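Local coordinates for protein L-lysine 6-monooxygenase involved in desferrioxamine biosynthesis (PDB 5O8P) that uses FAD and NADPH in desferrioxamine siderophore biosynthesis, probably to hydroxylate one terminal amine of cadaverine, at residues Y9-L23 / G32-W46. Numbering follows the deposited sequence.
Sequences YDFIGIGIGPFNLGL and GLNGVFLDQNPGFDW. With FAD (flavin-adenine dinucleotide), chain C.
Gly13 and Phe37 pair in register where strands 11-14 and 35-38 run parallel, 18° apart, as neighbours in the FAD-binding sheet. Two backbone bonds fix this pair, Gly13 N to Val36 O (2.8 Å) and Leu38 N to Gly13 O (2.8 Å), and Gly15 N to Leu38 O (2.7 Å) continues the pattern. Toward the N-terminal ends of the two segments, Asp10 OD2 takes the Asn34 N-H almost straight (2.9 Å, 177°) through its anti lone pair, while Asp10 N donates back to Asn34 O.

On one side of the sheet, Val36 CG1 lies over the centre of the Tyr9 ring, 3.7 Å from its centroid, and Ile12 packs on Val36 and Leu38. On the other, helix 18-23 covers Phe37, whose ring CD1 approaches Gly13 CA; having no side chain there, Gly13 admits the ring. The edge of Phe11 is turned toward the Phe37 face, planes at 75°, and Leu23 CG meets the Phe37 rim.

Past the strand ends, the first torsion of Asp39, near trans, swings the carboxylate away from the backbone N; OD1 accepts a hydrogen bond from Ile16 N (2.9 Å) and lies near the FAD ribose, while OD2 accepts from Asn41 N in an Asx turn. Trp46 offers a face to Pro18 CG, and its NE1 donates to FAD O4' (2.6 Å). Glycine-rich turn, helix and acidic strand end together form the dinucleotide-binding beta-alpha-beta unit of a Rossmann-type flavoprotein.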
loop_
_atom_site.group_PDB
_atom_site.type_symbol
_atom_site.label_atom_id
_atom_site.label_comp_id
_atom_site.label_asym_id
_atom_site.label_seq_id
_atom_site.Cartn_x
_atom_site.Cartn_y
_atom_site.Cartn_z
ATOM N N TYR B 9 42.727 10.029 -27.456
ATOM C CA TYR B 9 41.885 9.378 -26.440
ATOM C C TYR B 9 41.305 8.080 -27.003
ATOM O O TYR B 9 41.111 7.939 -28.231
ATOM C CB TYR B 9 40.774 10.324 -25.968
ATOM C CG TYR B 9 41.260 11.421 -25.049
ATOM C CD1 TYR B 9 41.379 11.201 -23.672
ATOM C CD2 TYR B 9 41.609 12.686 -25.550
ATOM C CE1 TYR B 9 41.821 12.202 -22.822
ATOM C CE2 TYR B 9 42.058 13.693 -24.705
ATOM C CZ TYR B 9 42.166 13.445 -23.346
ATOM O OH TYR B 9 42.591 14.436 -22.496
ATOM N N ASP B 10 41.015 7.130 -26.110
ATOM C CA ASP B 10 40.379 5.858 -26.512
ATOM C C ASP B 10 38.948 6.123 -26.931
ATOM O O ASP B 10 38.451 5.538 -27.906
ATOM C CB ASP B 10 40.431 4.816 -25.392
ATOM C CG ASP B 10 41.835 4.262 -25.164
ATOM O OD1 ASP B 10 42.482 3.811 -26.143
ATOM O OD2 ASP B 10 42.296 4.271 -23.995
ATOM N N PHE B 11 38.292 6.992 -26.165
ATOM C CA PHE B 11 37.014 7.560 -26.552
ATOM C C PHE B 11 36.826 8.950 -25.951
ATOM O O PHE B 11 37.417 9.272 -24.908
ATOM C CB PHE B 11 35.866 6.638 -26.122
ATOM C CG PHE B 11 35.569 6.680 -24.651
ATOM C CD1 PHE B 11 36.309 5.928 -23.760
ATOM C CD2 PHE B 11 34.550 7.482 -24.161
ATOM C CE1 PHE B 11 36.032 5.963 -22.394
ATOM C CE2 PHE B 11 34.276 7.535 -22.803
ATOM C CZ PHE B 11 35.011 6.767 -21.912
ATOM N N ILE B 12 35.996 9.758 -26.609
ATOM C CA ILE B 12 35.531 11.031 -26.053
ATOM C C ILE B 12 34.018 10.984 -25.968
ATOM O O ILE B 12 33.355 10.670 -26.958
ATOM C CB ILE B 12 35.912 12.241 -26.939
ATOM C CG1 ILE B 12 37.412 12.453 -26.959
ATOM C CG2 ILE B 12 35.264 13.525 -26.423
ATOM C CD1 ILE B 12 37.845 13.339 -28.105
ATOM N N GLY B 13 33.485 11.310 -24.797
ATOM C CA GLY B 13 32.045 11.464 -24.625
ATOM C C GLY B 13 31.716 12.926 -24.813
ATOM O O GLY B 13 32.355 13.787 -24.208
ATOM N N ILE B 14 30.737 13.217 -25.666
ATOM C CA ILE B 14 30.281 14.592 -25.888
ATOM C C ILE B 14 28.891 14.736 -25.291
ATOM O O ILE B 14 27.953 14.144 -25.778
ATOM C CB ILE B 14 30.230 14.922 -27.384
ATOM C CG1 ILE B 14 31.616 14.775 -27.998
ATOM C CG2 ILE B 14 29.652 16.316 -27.612
ATOM C CD1 ILE B 14 31.622 14.893 -29.513
ATOM N N GLY B 15 28.778 15.539 -24.247
ATOM C CA GLY B 15 27.557 15.702 -23.466
ATOM C C GLY B 15 27.693 14.941 -22.169
ATOM O O GLY B 15 28.154 13.819 -22.189
ATOM N N ILE B 16 27.342 15.560 -21.046
ATOM C CA ILE B 16 27.375 14.909 -19.742
ATOM C C ILE B 16 25.993 15.034 -19.098
ATOM O O ILE B 16 25.749 15.822 -18.153
ATOM C CB ILE B 16 28.487 15.464 -18.824
ATOM C CG1 ILE B 16 29.845 15.373 -19.513
ATOM C CG2 ILE B 16 28.558 14.670 -17.521
ATOM C CD1 ILE B 16 30.913 16.206 -18.830
ATOM N N GLY B 17 25.079 14.252 -19.651
ATOM C CA GLY B 17 23.797 13.998 -19.011
ATOM C C GLY B 17 23.985 12.840 -18.072
ATOM O O GLY B 17 25.112 12.391 -17.894
ATOM N N PRO B 18 22.895 12.338 -17.469
ATOM C CA PRO B 18 23.032 11.193 -16.563
ATOM C C PRO B 18 23.581 9.946 -17.235
ATOM O O PRO B 18 24.262 9.155 -16.568
ATOM C CB PRO B 18 21.605 10.947 -16.064
ATOM C CG PRO B 18 20.827 12.168 -16.435
ATOM C CD PRO B 18 21.489 12.736 -17.646
ATOM N N PHE B 19 23.322 9.787 -18.531
ATOM C CA PHE B 19 23.889 8.655 -19.272
ATOM C C PHE B 19 25.420 8.700 -19.422
ATOM O O PHE B 19 26.090 7.758 -19.005
ATOM C CB PHE B 19 23.200 8.485 -20.634
ATOM C CG PHE B 19 21.728 8.260 -20.529
ATOM C CD1 PHE B 19 21.199 7.347 -19.600
ATOM C CD2 PHE B 19 20.857 8.917 -21.359
ATOM C CE1 PHE B 19 19.847 7.135 -19.492
ATOM C CE2 PHE B 19 19.489 8.691 -21.254
ATOM C CZ PHE B 19 18.997 7.819 -20.310
ATOM N N ASN B 20 25.978 9.774 -19.982
ATOM C CA ASN B 20 27.449 9.886 -20.075
ATOM C C ASN B 20 28.116 10.081 -18.728
ATOM O O ASN B 20 29.258 9.683 -18.567
ATOM C CB ASN B 20 27.904 10.984 -21.033
ATOM C CG ASN B 20 28.057 10.508 -22.469
ATOM O OD1 ASN B 20 27.910 9.336 -22.761
ATOM N ND2 ASN B 20 28.349 11.426 -23.375
ATOM N N LEU B 21 27.422 10.668 -17.758
ATOM C CA LEU B 21 27.955 10.745 -16.394
ATOM C C LEU B 21 28.085 9.335 -15.827
ATOM O O LEU B 21 29.027 9.031 -15.095
ATOM C CB LEU B 21 27.062 11.603 -15.493
ATOM C CG LEU B 21 27.546 11.794 -14.051
ATOM C CD1 LEU B 21 28.909 12.472 -14.023
ATOM C CD2 LEU B 21 26.545 12.592 -13.210
ATOM N N GLY B 22 27.127 8.471 -16.165
ATOM C CA GLY B 22 27.208 7.051 -15.836
ATOM C C GLY B 22 28.418 6.413 -16.464
ATOM O O GLY B 22 29.265 5.865 -15.757
ATOM N N LEU B 23 28.521 6.514 -17.788
ATOM C CA LEU B 23 29.692 5.988 -18.512
ATOM C C LEU B 23 31.000 6.454 -17.879
ATOM O O LEU B 23 31.954 5.677 -17.766
ATOM C CB LEU B 23 29.665 6.399 -19.987
ATOM C CG LEU B 23 30.695 5.757 -20.922
ATOM C CD1 LEU B 23 30.758 4.258 -20.749
ATOM C CD2 LEU B 23 30.373 6.105 -22.364
ATOM N N GLY B 32 43.837 0.831 -18.478
ATOM C CA GLY B 32 44.132 1.038 -19.901
ATOM C C GLY B 32 42.983 1.637 -20.699
ATOM O O GLY B 32 42.798 1.307 -21.875
ATOM N N LEU B 33 42.203 2.497 -20.056
ATOM C CA LEU B 33 41.142 3.218 -20.724
ATOM C C LEU B 33 41.327 4.689 -20.435
ATOM O O LEU B 33 41.171 5.115 -19.300
ATOM C CB LEU B 33 39.779 2.741 -20.223
ATOM C CG LEU B 33 38.576 3.294 -20.969
ATOM C CD1 LEU B 33 38.632 2.995 -22.461
ATOM C CD2 LEU B 33 37.322 2.692 -20.358
ATOM N N ASN B 34 41.698 5.447 -21.459
ATOM C CA ASN B 34 41.838 6.899 -21.367
ATOM C C ASN B 34 40.680 7.520 -22.114
ATOM O O ASN B 34 40.628 7.499 -23.352
ATOM C CB ASN B 34 43.184 7.347 -21.934
ATOM C CG ASN B 34 44.347 6.848 -21.106
ATOM O OD1 ASN B 34 45.441 6.650 -21.622
ATOM N ND2 ASN B 34 44.114 6.627 -19.817
ATOM N N GLY B 35 39.724 8.023 -21.331
ATOM C CA GLY B 35 38.518 8.640 -21.850
ATOM C C GLY B 35 38.305 10.004 -21.222
ATOM O O GLY B 35 38.779 10.281 -20.126
ATOM N N VAL B 36 37.609 10.859 -21.943
ATOM C CA VAL B 36 37.314 12.185 -21.460
ATOM C C VAL B 36 35.916 12.590 -21.929
ATOM O O VAL B 36 35.437 12.127 -22.976
ATOM C CB VAL B 36 38.400 13.182 -21.924
ATOM C CG1 VAL B 36 38.283 13.486 -23.406
ATOM C CG2 VAL B 36 38.373 14.462 -21.113
ATOM N N PHE B 37 35.276 13.448 -21.140
ATOM C CA PHE B 37 33.911 13.845 -21.375
ATOM C C PHE B 37 33.809 15.352 -21.427
ATOM O O PHE B 37 34.266 16.029 -20.518
ATOM C CB PHE B 37 33.034 13.315 -20.249
ATOM C CG PHE B 37 32.909 11.827 -20.239
ATOM C CD1 PHE B 37 31.904 11.196 -20.961
ATOM C CD2 PHE B 37 33.828 11.043 -19.544
ATOM C CE1 PHE B 37 31.796 9.820 -20.962
ATOM C CE2 PHE B 37 33.733 9.659 -19.553
ATOM C CZ PHE B 37 32.707 9.055 -20.244
ATOM N N LEU B 38 33.168 15.860 -22.475
ATOM C CA LEU B 38 33.061 17.289 -22.755
ATOM C C LEU B 38 31.615 17.745 -22.644
ATOM O O LEU B 38 30.761 17.162 -23.283
ATOM C CB LEU B 38 33.529 17.550 -24.189
ATOM C CG LEU B 38 35.016 17.603 -24.534
ATOM C CD1 LEU B 38 35.896 16.804 -23.594
ATOM C CD2 LEU B 38 35.229 17.192 -25.985
ATOM N N ASP B 39 31.346 18.800 -21.878
ATOM C CA ASP B 39 30.000 19.398 -21.796
ATOM C C ASP B 39 30.100 20.930 -21.792
ATOM O O ASP B 39 31.058 21.482 -21.255
ATOM C CB ASP B 39 29.287 18.911 -20.530
ATOM C CG ASP B 39 27.794 19.249 -20.511
ATOM O OD1 ASP B 39 26.992 18.446 -21.028
ATOM O OD2 ASP B 39 27.418 20.310 -19.975
ATOM N N GLN B 40 29.112 21.602 -22.382
ATOM C CA GLN B 40 29.151 23.057 -22.545
ATOM C C GLN B 40 28.733 23.855 -21.306
ATOM O O GLN B 40 29.131 25.014 -21.151
ATOM C CB GLN B 40 28.341 23.486 -23.762
ATOM C CG GLN B 40 26.847 23.399 -23.628
ATOM C CD GLN B 40 26.168 23.500 -24.977
ATOM O OE1 GLN B 40 26.455 24.392 -25.800
ATOM N NE2 GLN B 40 25.265 22.582 -25.217
ATOM N N ASN B 41 27.946 23.241 -20.434
ATOM C CA ASN B 41 27.488 23.889 -19.198
ATOM C C ASN B 41 28.623 23.926 -18.182
ATOM O O ASN B 41 29.619 23.215 -18.352
ATOM C CB ASN B 41 26.275 23.152 -18.622
ATOM C CG ASN B 41 25.115 23.131 -19.581
ATOM O OD1 ASN B 41 24.593 22.077 -19.904
ATOM N ND2 ASN B 41 24.721 24.303 -20.060
ATOM N N PRO B 42 28.497 24.779 -17.144
ATOM C CA PRO B 42 29.549 24.886 -16.123
ATOM C C PRO B 42 29.577 23.758 -15.087
ATOM O O PRO B 42 30.578 23.574 -14.402
ATOM C CB PRO B 42 29.242 26.225 -15.456
ATOM C CG PRO B 42 27.777 26.401 -15.621
ATOM C CD PRO B 42 27.458 25.809 -16.957
ATOM N N GLY B 43 28.484 23.017 -14.971
ATOM C CA GLY B 43 28.440 21.850 -14.110
ATOM C C GLY B 43 27.234 21.014 -14.447
ATOM O O GLY B 43 26.451 21.350 -15.354
ATOM N N PHE B 44 27.079 19.916 -13.720
ATOM C CA PHE B 44 25.906 19.079 -13.890
ATOM C C PHE B 44 24.749 19.777 -13.201
ATOM O O PHE B 44 24.867 20.217 -12.052
ATOM C CB PHE B 44 26.112 17.704 -13.282
ATOM C CG PHE B 44 25.032 16.734 -13.623
ATOM C CD1 PHE B 44 25.124 15.959 -14.777
ATOM C CD2 PHE B 44 23.925 16.588 -12.800
ATOM C CE1 PHE B 44 24.142 15.031 -15.097
ATOM C CE2 PHE B 44 22.932 15.686 -13.111
ATOM C CZ PHE B 44 23.041 14.887 -14.260
ATOM N N ASP B 45 23.636 19.904 -13.912
ATOM C CA ASP B 45 22.443 20.520 -13.353
ATOM C C ASP B 45 21.284 20.054 -14.212
ATOM O O ASP B 45 21.064 20.552 -15.313
ATOM C CB ASP B 45 22.564 22.054 -13.315
ATOM C CG ASP B 45 21.844 22.696 -12.120
ATOM O OD1 ASP B 45 21.337 21.971 -11.223
ATOM O OD2 ASP B 45 21.798 23.954 -12.083
ATOM N N TRP B 46 20.566 19.059 -13.686
ATOM C CA TRP B 46 19.627 18.244 -14.460
ATOM C C TRP B 46 18.194 18.663 -14.230
ATOM O O TRP B 46 17.685 18.604 -13.097
ATOM C CB TRP B 46 19.787 16.795 -14.038
ATOM C CG TRP B 46 19.040 15.777 -14.820
ATOM C CD1 TRP B 46 19.181 15.486 -16.151
ATOM C CD2 TRP B 46 18.067 14.859 -14.302
ATOM N NE1 TRP B 46 18.333 14.452 -16.500
ATOM C CE2 TRP B 46 17.639 14.049 -15.385
ATOM C CE3 TRP B 46 17.482 14.669 -13.030
ATOM C CZ2 TRP B 46 16.663 13.055 -15.234
ATOM C CZ3 TRP B 46 16.513 13.675 -12.876
ATOM C CH2 TRP B 46 16.116 12.878 -13.975
HETATM P PA FAD C . 20.800 15.575 -20.844
HETATM O O1A FAD C . 20.430 16.306 -19.567
HETATM O O2A FAD C . 20.091 15.927 -22.129
HETATM O O5B FAD C . 22.391 15.794 -21.014
HETATM C C5B FAD C . 22.968 16.379 -22.177
HETATM C C4B FAD C . 24.145 17.296 -21.863
HETATM O O4B FAD C . 24.925 17.488 -23.053
HETATM C C3B FAD C . 23.704 18.683 -21.410
HETATM O O3B FAD C . 24.449 19.047 -20.241
HETATM C C2B FAD C . 23.969 19.584 -22.616
HETATM O O2B FAD C . 24.312 20.932 -22.278
HETATM C C1B FAD C . 25.142 18.888 -23.280
HETATM N N9A FAD C . 25.377 19.218 -24.712
HETATM C C8A FAD C . 24.504 19.204 -25.742
HETATM N N7A FAD C . 25.127 19.569 -26.897
HETATM C C5A FAD C . 26.422 19.822 -26.610
HETATM C C6A FAD C . 27.642 20.253 -27.346
HETATM N N6A FAD C . 27.607 20.498 -28.678
HETATM N N1A FAD C . 28.798 20.391 -26.644
HETATM C C2A FAD C . 28.863 20.155 -25.316
HETATM N N3A FAD C . 27.795 19.771 -24.590
HETATM C C4A FAD C . 26.576 19.587 -25.167
HETATM N N1 FAD C . 14.025 9.005 -16.817
HETATM C C2 FAD C . 14.016 8.067 -15.833
HETATM O O2 FAD C . 14.407 6.913 -16.116
HETATM N N3 FAD C . 13.610 8.344 -14.573
HETATM C C4 FAD C . 13.182 9.569 -14.216
HETATM O O4 FAD C . 12.807 9.798 -13.050
HETATM C C4X FAD C . 13.161 10.650 -15.234
HETATM N N5 FAD C . 12.745 11.901 -14.939
HETATM C C5X FAD C . 12.735 12.863 -15.892
HETATM C C6 FAD C . 12.294 14.134 -15.530
HETATM C C7 FAD C . 12.257 15.175 -16.455
HETATM C C7M FAD C . 11.772 16.542 -16.040
HETATM C C8 FAD C . 12.700 14.915 -17.856
HETATM C C8M FAD C . 12.669 16.023 -18.874
HETATM C C9 FAD C . 13.140 13.644 -18.229
HETATM C C9A FAD C . 13.184 12.584 -17.305
HETATM N N10 FAD C . 13.633 11.261 -17.640
HETATM C C10 FAD C . 13.619 10.284 -16.605
HETATM C "C1'" FAD C . 14.109 10.863 -18.993
HETATM C "C2'" FAD C . 15.646 10.956 -19.136
HETATM O "O2'" FAD C . 16.295 10.349 -17.999
HETATM C "C3'" FAD C . 16.169 12.393 -19.321
HETATM O "O3'" FAD C . 15.617 12.978 -20.511
HETATM C "C4'" FAD C . 17.699 12.479 -19.401
HETATM O "O4'" FAD C . 18.126 13.777 -18.972
HETATM C "C5'" FAD C . 18.234 12.227 -20.808
HETATM O "O5'" FAD C . 19.596 11.801 -20.719
HETATM P P FAD C . 20.761 12.648 -21.419
HETATM O O1P FAD C . 22.083 11.987 -21.086
HETATM O O2P FAD C . 20.314 12.762 -22.850
HETATM O O3P FAD C . 20.587 13.993 -20.519
#